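Local atomic coordinates of N(G),N(G)-dimethylarginine dimethylaminohydrolase (Pseudomonas aeruginosa, PDB entry 1H70), a protein that hydrolyses the nitric oxide synthase inhibitors N(omega),N(omega)-dimethyl-L-arginine and N(omega)-methyl-L-arginine to L-citrulline, releasing dimethylamine or methylamine. Residues R9-S14 with P27-A32; D17-S22 with F59-F64; K104-E109 with I143-K148. The protein carries 1 engineered substitution. All coordinates share one frame; numbering follows the deposited sequence.

Contact 1: residues R9-S14 with P27-A32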
# COMPACT_ATOMS: atom_id res chain seq x y z
N ARG A 9 -10.26 5.59 -3.39
CA ARG A 9 -10.76 6.95 -3.70
C ARG A 9 -10.54 7.24 -5.17
O ARG A 9 -9.45 7.04 -5.68
CB ARG A 9 -10.05 7.98 -2.85
CG ARG A 9 -10.56 9.45 -3.03
CD ARG A 9 -9.67 10.49 -2.38
NE ARG A 9 -9.70 10.46 -0.92
CZ ARG A 9 -10.69 10.91 -0.17
NH1 ARG A 9 -11.78 11.45 -0.72
NH2 ARG A 9 -10.59 10.83 1.16
N THR A 10 -11.57 7.72 -5.84
CA THR A 10 -11.48 8.08 -7.25
C THR A 10 -10.35 9.06 -7.46
O THR A 10 -10.20 9.97 -6.68
CB THR A 10 -12.83 8.76 -7.61
OG1 THR A 10 -13.88 7.83 -7.29
CG2 THR A 10 -12.94 9.08 -9.11
N PRO A 11 -9.57 8.91 -8.54
CA PRO A 11 -8.47 9.85 -8.82
C PRO A 11 -9.01 11.22 -9.23
O PRO A 11 -10.09 11.31 -9.84
CB PRO A 11 -7.71 9.16 -9.96
CG PRO A 11 -8.74 8.34 -10.64
CD PRO A 11 -9.68 7.83 -9.55
N ALA A 12 -8.30 12.28 -8.86
CA ALA A 12 -8.69 13.65 -9.19
C ALA A 12 -8.09 14.05 -10.53
O ALA A 12 -7.14 13.40 -11.01
CB ALA A 12 -8.20 14.60 -8.13
N ARG A 13 -8.59 15.13 -11.13
CA ARG A 13 -7.97 15.58 -12.37
C ARG A 13 -6.55 16.01 -12.08
O ARG A 13 -5.67 15.89 -12.95
CB ARG A 13 -8.73 16.75 -12.99
CG ARG A 13 -10.08 16.39 -13.62
CD ARG A 13 -10.84 17.62 -14.12
NE ARG A 13 -11.23 18.51 -13.03
CZ ARG A 13 -12.32 18.34 -12.29
NH1 ARG A 13 -13.10 17.30 -12.53
NH2 ARG A 13 -12.63 19.18 -11.31
N SER A 14 -6.30 16.53 -10.88
CA SER A 14 -4.95 16.98 -10.48
C SER A 14 -3.93 15.84 -10.33
O SER A 14 -2.76 16.11 -10.08
CB SER A 14 -4.97 17.85 -9.22
OG SER A 14 -5.53 17.15 -8.14
N PRO A 27 0.85 11.30 -16.02
CA PRO A 27 -0.39 10.53 -16.11
C PRO A 27 -1.40 11.21 -17.03
O PRO A 27 -1.49 12.43 -17.07
CB PRO A 27 -0.94 10.54 -14.68
CG PRO A 27 0.24 10.85 -13.81
CD PRO A 27 1.18 11.69 -14.63
N ASP A 28 -2.12 10.38 -17.77
CA ASP A 28 -3.21 10.80 -18.66
C ASP A 28 -4.44 10.57 -17.79
O ASP A 28 -4.74 9.42 -17.42
CB ASP A 28 -3.12 9.91 -19.90
CG ASP A 28 -4.40 9.63 -20.68
OD1 ASP A 28 -5.53 10.11 -20.45
OD2 ASP A 28 -4.28 8.81 -21.64
N TYR A 29 -5.10 11.65 -17.39
CA TYR A 29 -6.26 11.52 -16.51
C TYR A 29 -7.34 10.55 -17.01
O TYR A 29 -7.78 9.66 -16.25
CB TYR A 29 -6.88 12.89 -16.16
CG TYR A 29 -8.07 12.71 -15.24
CD1 TYR A 29 -7.90 12.14 -13.99
CD2 TYR A 29 -9.35 13.07 -15.62
CE1 TYR A 29 -8.96 11.95 -13.13
CE2 TYR A 29 -10.43 12.88 -14.75
CZ TYR A 29 -10.22 12.32 -13.52
OH TYR A 29 -11.25 12.10 -12.62
N ALA A 30 -7.77 10.65 -18.27
CA ALA A 30 -8.83 9.77 -18.78
C ALA A 30 -8.42 8.29 -18.68
O ALA A 30 -9.19 7.44 -18.26
CB ALA A 30 -9.19 10.12 -20.22
N LYS A 31 -7.18 8.00 -19.07
CA LYS A 31 -6.68 6.64 -18.99
C LYS A 31 -6.57 6.16 -17.53
O LYS A 31 -6.88 5.00 -17.21
CB LYS A 31 -5.34 6.56 -19.72
CG LYS A 31 -4.76 5.16 -19.78
CD LYS A 31 -3.56 5.16 -20.73
CE LYS A 31 -2.89 3.79 -20.71
NZ LYS A 31 -1.49 3.88 -21.27
N ALA A 32 -6.18 7.05 -16.63
CA ALA A 32 -6.05 6.70 -15.20
C ALA A 32 -7.41 6.34 -14.63
O ALA A 32 -7.52 5.46 -13.80
CB ALA A 32 -5.45 7.82 -14.42

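Contact 2: residues D17-S22 with F59-F64. With CIR (citrulline), chain B.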
# COMPACT_ATOMS: atom_id res chain seq x y z
N ASP A 17 -0.56 16.00 -11.87
CA ASP A 17 0.47 16.72 -11.14
C ASP A 17 0.88 16.02 -9.84
O ASP A 17 1.36 16.67 -8.90
CB ASP A 17 -0.04 18.14 -10.79
CG ASP A 17 -0.37 18.96 -12.02
OD1 ASP A 17 0.33 18.82 -13.04
OD2 ASP A 17 -1.31 19.77 -12.06
N GLY A 18 0.68 14.72 -9.76
CA GLY A 18 1.06 13.96 -8.58
C GLY A 18 2.57 13.96 -8.39
O GLY A 18 3.31 14.08 -9.35
N LEU A 19 3.02 13.80 -7.14
CA LEU A 19 4.45 13.77 -6.86
C LEU A 19 5.12 12.60 -7.57
O LEU A 19 4.53 11.54 -7.70
CB LEU A 19 4.65 13.58 -5.36
CG LEU A 19 4.16 14.69 -4.42
CD1 LEU A 19 4.26 14.17 -2.98
CD2 LEU A 19 4.98 15.97 -4.62
N THR A 20 6.36 12.79 -8.04
CA THR A 20 7.08 11.69 -8.63
C THR A 20 8.57 11.92 -8.70
O THR A 20 9.05 13.03 -8.81
CB THR A 20 6.57 11.34 -10.04
OG1 THR A 20 7.20 10.11 -10.46
CG2 THR A 20 6.97 12.41 -11.05
N SER A 21 9.27 10.81 -8.60
CA SER A 21 10.72 10.80 -8.76
C SER A 21 11.08 10.02 -10.03
O SER A 21 12.25 9.77 -10.28
CB SER A 21 11.37 10.11 -7.56
OG SER A 21 10.97 8.75 -7.50
N SER A 22 10.07 9.65 -10.81
CA SER A 22 10.30 8.89 -12.05
C SER A 22 10.29 9.79 -13.27
O SER A 22 10.03 10.98 -13.16
CB SER A 22 9.27 7.76 -12.16
OG SER A 22 9.46 6.90 -11.04
N PHE A 59 -5.82 17.52 -3.54
CA PHE A 59 -4.81 16.51 -3.24
C PHE A 59 -4.57 15.58 -4.43
O PHE A 59 -5.17 14.51 -4.54
CB PHE A 59 -5.20 15.70 -2.00
CG PHE A 59 -5.29 16.54 -0.74
CD1 PHE A 59 -6.53 16.98 -0.28
CD2 PHE A 59 -4.15 16.90 -0.04
CE1 PHE A 59 -6.62 17.75 0.84
CE2 PHE A 59 -4.23 17.68 1.09
CZ PHE A 59 -5.47 18.11 1.53
N PRO A 60 -3.67 15.97 -5.33
CA PRO A 60 -3.35 15.20 -6.53
C PRO A 60 -3.08 13.70 -6.30
O PRO A 60 -3.46 12.85 -7.12
CB PRO A 60 -2.06 15.86 -7.00
CG PRO A 60 -2.26 17.30 -6.63
CD PRO A 60 -2.93 17.26 -5.26
N ASP A 61 -2.43 13.38 -5.19
CA ASP A 61 -2.07 11.99 -4.88
C ASP A 61 -3.05 11.31 -3.93
O ASP A 61 -2.76 10.21 -3.43
CB ASP A 61 -0.68 11.96 -4.25
CG ASP A 61 0.43 12.27 -5.22
OD1 ASP A 61 0.64 11.44 -6.14
OD2 ASP A 61 1.12 13.32 -5.10
N SER A 62 -4.22 11.89 -3.69
CA SER A 62 -5.19 11.33 -2.74
C SER A 62 -5.82 9.97 -3.12
O SER A 62 -6.38 9.25 -2.29
CB SER A 62 -6.23 12.40 -2.31
OG SER A 62 -6.98 12.80 -3.44
N VAL A 63 -5.61 9.54 -4.36
CA VAL A 63 -6.02 8.23 -4.83
C VAL A 63 -5.22 7.17 -4.09
O VAL A 63 -5.68 6.04 -3.94
CB VAL A 63 -5.76 8.08 -6.36
CG1 VAL A 63 -4.28 8.20 -6.69
CG2 VAL A 63 -6.33 6.77 -6.90
N PHE A 64 -4.03 7.53 -3.61
CA PHE A 64 -3.19 6.60 -2.86
C PHE A 64 -3.55 6.58 -1.38
O PHE A 64 -2.77 6.98 -0.49
CB PHE A 64 -1.70 6.94 -3.06
CG PHE A 64 -1.31 6.89 -4.52
CD1 PHE A 64 -0.71 7.99 -5.13
CD2 PHE A 64 -1.57 5.76 -5.27
CE1 PHE A 64 -0.37 7.95 -6.47
CE2 PHE A 64 -1.21 5.71 -6.63
CZ PHE A 64 -0.60 6.80 -7.22
C CIR B . 3.72 10.06 -3.73
O CIR B . 3.45 10.17 -2.50
OXT CIR B . 4.88 10.45 -4.17
CA CIR B . 2.74 9.42 -4.67
N CIR B . 2.90 9.99 -6.03
C3 CIR B . 2.95 7.89 -4.69
C4 CIR B . 2.54 7.30 -3.33
C5 CIR B . 2.79 5.80 -3.35
N6 CIR B . 2.35 5.18 -2.08
C7 CIR B . 2.29 3.88 -1.86
O7 CIR B . 2.59 3.03 -2.71
N8 CIR B . 1.86 3.46 -0.65

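Contact 3: residues K104-E109 with I143-K148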
# COMPACT_ATOMS: atom_id res chain seq x y z
N LYS A 104 -11.90 3.39 18.24
CA LYS A 104 -10.65 2.66 18.02
C LYS A 104 -9.73 3.33 17.01
O LYS A 104 -9.05 2.64 16.24
CB LYS A 104 -10.93 1.24 17.56
CG LYS A 104 -11.43 0.29 18.65
CD LYS A 104 -11.63 -1.09 18.04
CE LYS A 104 -12.12 -2.08 19.10
NZ LYS A 104 -12.77 -3.27 18.49
N VAL A 105 -9.73 4.66 16.99
CA VAL A 105 -8.89 5.40 16.05
C VAL A 105 -7.75 6.09 16.80
O VAL A 105 -8.00 6.91 17.69
CB VAL A 105 -9.68 6.48 15.29
CG1 VAL A 105 -8.76 7.30 14.39
CG2 VAL A 105 -10.74 5.81 14.44
N GLU A 106 -6.53 5.76 16.42
CA GLU A 106 -5.32 6.30 17.04
C GLU A 106 -4.66 7.21 16.00
O GLU A 106 -5.07 7.19 14.84
CB GLU A 106 -4.36 5.17 17.39
CG GLU A 106 -4.91 4.06 18.27
CD GLU A 106 -4.82 4.34 19.77
OE1 GLU A 106 -4.33 5.42 20.16
OE2 GLU A 106 -5.24 3.46 20.57
N ARG A 107 -3.67 8.01 16.40
CA ARG A 107 -3.05 8.90 15.42
C ARG A 107 -1.58 9.14 15.71
O ARG A 107 -1.17 9.14 16.87
CB ARG A 107 -3.78 10.25 15.35
CG ARG A 107 -4.03 10.89 16.68
CD ARG A 107 -4.46 12.34 16.62
NE ARG A 107 -5.72 12.79 16.03
CZ ARG A 107 -6.80 12.13 15.57
NH1 ARG A 107 -6.90 10.83 15.54
NH2 ARG A 107 -7.82 12.85 15.10
N ILE A 108 -0.80 9.34 14.66
CA ILE A 108 0.61 9.69 14.79
C ILE A 108 0.65 11.20 14.99
O ILE A 108 -0.16 11.91 14.38
CB ILE A 108 1.37 9.35 13.51
CG1 ILE A 108 1.22 7.87 13.18
CG2 ILE A 108 2.86 9.82 13.58
CD1 ILE A 108 1.89 6.92 14.16
N GLU A 109 1.58 11.70 15.81
CA GLU A 109 1.70 13.14 16.04
C GLU A 109 3.11 13.64 15.81
O GLU A 109 4.04 12.85 15.73
CB GLU A 109 1.45 13.49 17.50
CG GLU A 109 0.16 13.10 18.15
CD GLU A 109 0.24 13.48 19.62
OE1 GLU A 109 1.36 13.80 20.11
OE2 GLU A 109 -0.82 13.46 20.28
N ILE A 143 4.85 1.75 16.43
CA ILE A 143 5.09 0.47 17.12
C ILE A 143 4.46 0.50 18.52
O ILE A 143 3.87 -0.49 18.96
CB ILE A 143 6.60 0.13 17.18
CG1 ILE A 143 7.06 -0.27 15.76
CG2 ILE A 143 6.87 -1.00 18.15
CD1 ILE A 143 8.54 -0.21 15.53
N ALA A 144 4.53 1.64 19.21
CA ALA A 144 3.96 1.75 20.56
C ALA A 144 2.44 1.55 20.53
O ALA A 144 1.88 0.87 21.40
CB ALA A 144 4.33 3.08 21.22
N ILE A 145 1.78 2.12 19.52
CA ILE A 145 0.32 1.97 19.40
C ILE A 145 -0.03 0.52 19.14
O ILE A 145 -0.94 -0.05 19.75
CB ILE A 145 -0.22 2.86 18.28
CG1 ILE A 145 -0.12 4.33 18.67
CG2 ILE A 145 -1.69 2.52 18.00
CD1 ILE A 145 -0.23 5.28 17.45
N LEU A 146 0.68 -0.10 18.19
CA LEU A 146 0.46 -1.50 17.87
C LEU A 146 0.63 -2.35 19.13
O LEU A 146 -0.17 -3.24 19.39
CB LEU A 146 1.41 -1.99 16.77
CG LEU A 146 1.14 -1.39 15.37
CD1 LEU A 146 2.27 -1.66 14.37
CD2 LEU A 146 -0.16 -1.97 14.81
N GLU A 147 1.68 -2.07 19.91
CA GLU A 147 1.91 -2.84 21.15
C GLU A 147 0.77 -2.65 22.16
O GLU A 147 0.39 -3.62 22.83
CB GLU A 147 3.28 -2.53 21.74
CG GLU A 147 4.40 -3.16 20.92
CD GLU A 147 5.81 -2.88 21.42
OE1 GLU A 147 6.02 -2.11 22.38
OE2 GLU A 147 6.73 -3.46 20.81
N LYS A 148 0.24 -1.44 22.28
CA LYS A 148 -0.89 -1.12 23.18
C LYS A 148 -2.08 -2.01 22.84
O LYS A 148 -2.87 -2.43 23.71
CB LYS A 148 -1.25 0.38 23.08
CG LYS A 148 -2.53 0.77 23.82
CD LYS A 148 -3.20 2.02 23.26
CE LYS A 148 -4.65 2.15 23.75
NZ LYS A 148 -5.28 3.43 23.28

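Contact 1: residues R9-S14 with P27-A32
Tyr29 and Pro11 are joined by the one hydrogen bond that crosses between residues 9-14 and 27-32: Tyr29 OH donates to Pro11 O over 3.1 Å. The hydroxyl stands above the carbonyl plane of Pro11, while that same oxygen lies at the edge of the tyrosine ring, in its plane. Tyr29 leaves the helix toward the loop, and its CG lies anti to the backbone N (chi1 -179°).

The aromatic packing takes in the next two residues of the loop. Arg13 CA sits over one ring face in a CH-pi contact, 3.9 Å from the Tyr29 centroid and 14° off the ring normal. On the same residue, Arg13 CG approaches Tyr29 CE2 at 3.7 Å, whereas the guanidinium plane is turned 80° from the ring. Ala12 O comes obliquely to within 3.1 Å of Tyr29 CE1.

Tyr29 occupies the first turn of helix 29-43, whose N-cap is Asp28. Capping is provided by Asp28 OD1, which accepts from Lys31 N at 3.0 Å with the N-H coming from above the carboxylate plane. The tyrosine thus joins the start of this helix to the loop that follows strand 5-9.

Apolar contacts are looser. Pro11 CG lies 4.4 Å from Tyr29 CE1, and the proline also faces Ala32, one helical turn further on. Tyr241 of helix 239-242 covers Pro11 and hydrogen-bonds through its hydroxyl to Ala32 O, and Arg13 N is bound by the carboxylate of Glu57.

Contact 2: residues D17-S22 with F59-F64
Asp61 joins the backbone of Leu19 to the ligand's amino group, spending one carboxylate oxygen on each. Its OD2 accepts from Leu19 N at 2.8 Å through the syn lone pair, and the bond is nearly straight at 173°. OD1 takes the citrulline N at 2.7 Å. The same ligand nitrogen makes a weak hydrogen bond to Leu19 O, so the backbone N-H and C=O of Leu19 both take part, the first through Asp61 and the second directly. The Asp61 side chain starts toward the 17-22 loop, and chi1 of -71° sets CG beside the backbone N. The Leu19 side chain crosses it at about a right angle, its CG 3.4 Å from Asp61 OD2.

Beside this polar link the chains come close: Gly18 CA packs on the Pro60 ring at CB, 4.0 Å away, and lies 3.5 Å from Asp61 OD1. Two type I turns, Phe59 to Ser62 and Asp61 to Phe64, shape the other segment, and the second brings the Phe64 ring obliquely against the ligand, Phe64 CD1 lying 3.7 Å from citrulline C3. Arg86 and Arg133 also hydrogen-bond the ligand. Together Leu19, Asp61 and Phe64 form part of the citrulline pocket, around the alpha-amino group of the bound product.

Contact 3: residues K104-E109 with I143-K148
Glu106 lies across from Ile145 and Lys148 where strand 105-107, an outermost strand of a three-stranded mixed sheet, packs on the last turns of helix 136-148. The segment axes approach to 9.8 Å and run nearly antiparallel, at 154°. Glu106 starts toward the helix and bends at chi2 (-86°). Its CG meets Ile145 CG2 at 3.6 Å, the two side chains sliding past each other in opposite directions, so the aliphatic half of the glutamate serves as packing surface before the charge is reached. The charged end lies at the more exposed side of the contact. There Lys148, extended beyond CG, crosses Glu106 obliquely and closes a salt bridge; Glu106 OE2, which also accepts from His149 NE2, receives Lys148 NZ on its syn lone pair at 2.7 Å.

Arg107, next along the strand, points away from the helix, and its guanidinium forms a salt bridge with Glu94 of helix 89-100. Only its backbone turns to the contact, Arg107 O lying 4.0 Å from Ile145 CD1. Ile77 of the adjoining strand 76-78 touches both Ile108 and Ile145 and continues the apolar patch beneath the helix. Ile108 itself adds a second apolar touch, its CD1 lying 4.2 Å from Ile145 CD1.

Contacts 1 and 2 are neighbours, their centres 10 Å apart, and their segments alternate along the chain: 9-14, 17-22, 27-32, then 59-64. Both draw on the long loop between strand 5-9 and helix 29-43, and they touch directly, Ser14 O lying 3.2 Å from Pro60 CB and Pro11 packing against Val63. The loop is thus tied to the helix at one place and lines the citrulline pocket at the next. Contact 3 follows both in sequence and stands apart, with centres about 32 Å from contact 1 and about 26 Å from contact 2. It joins strand 105-107 to helix 136-148 without reaching the bound ligand.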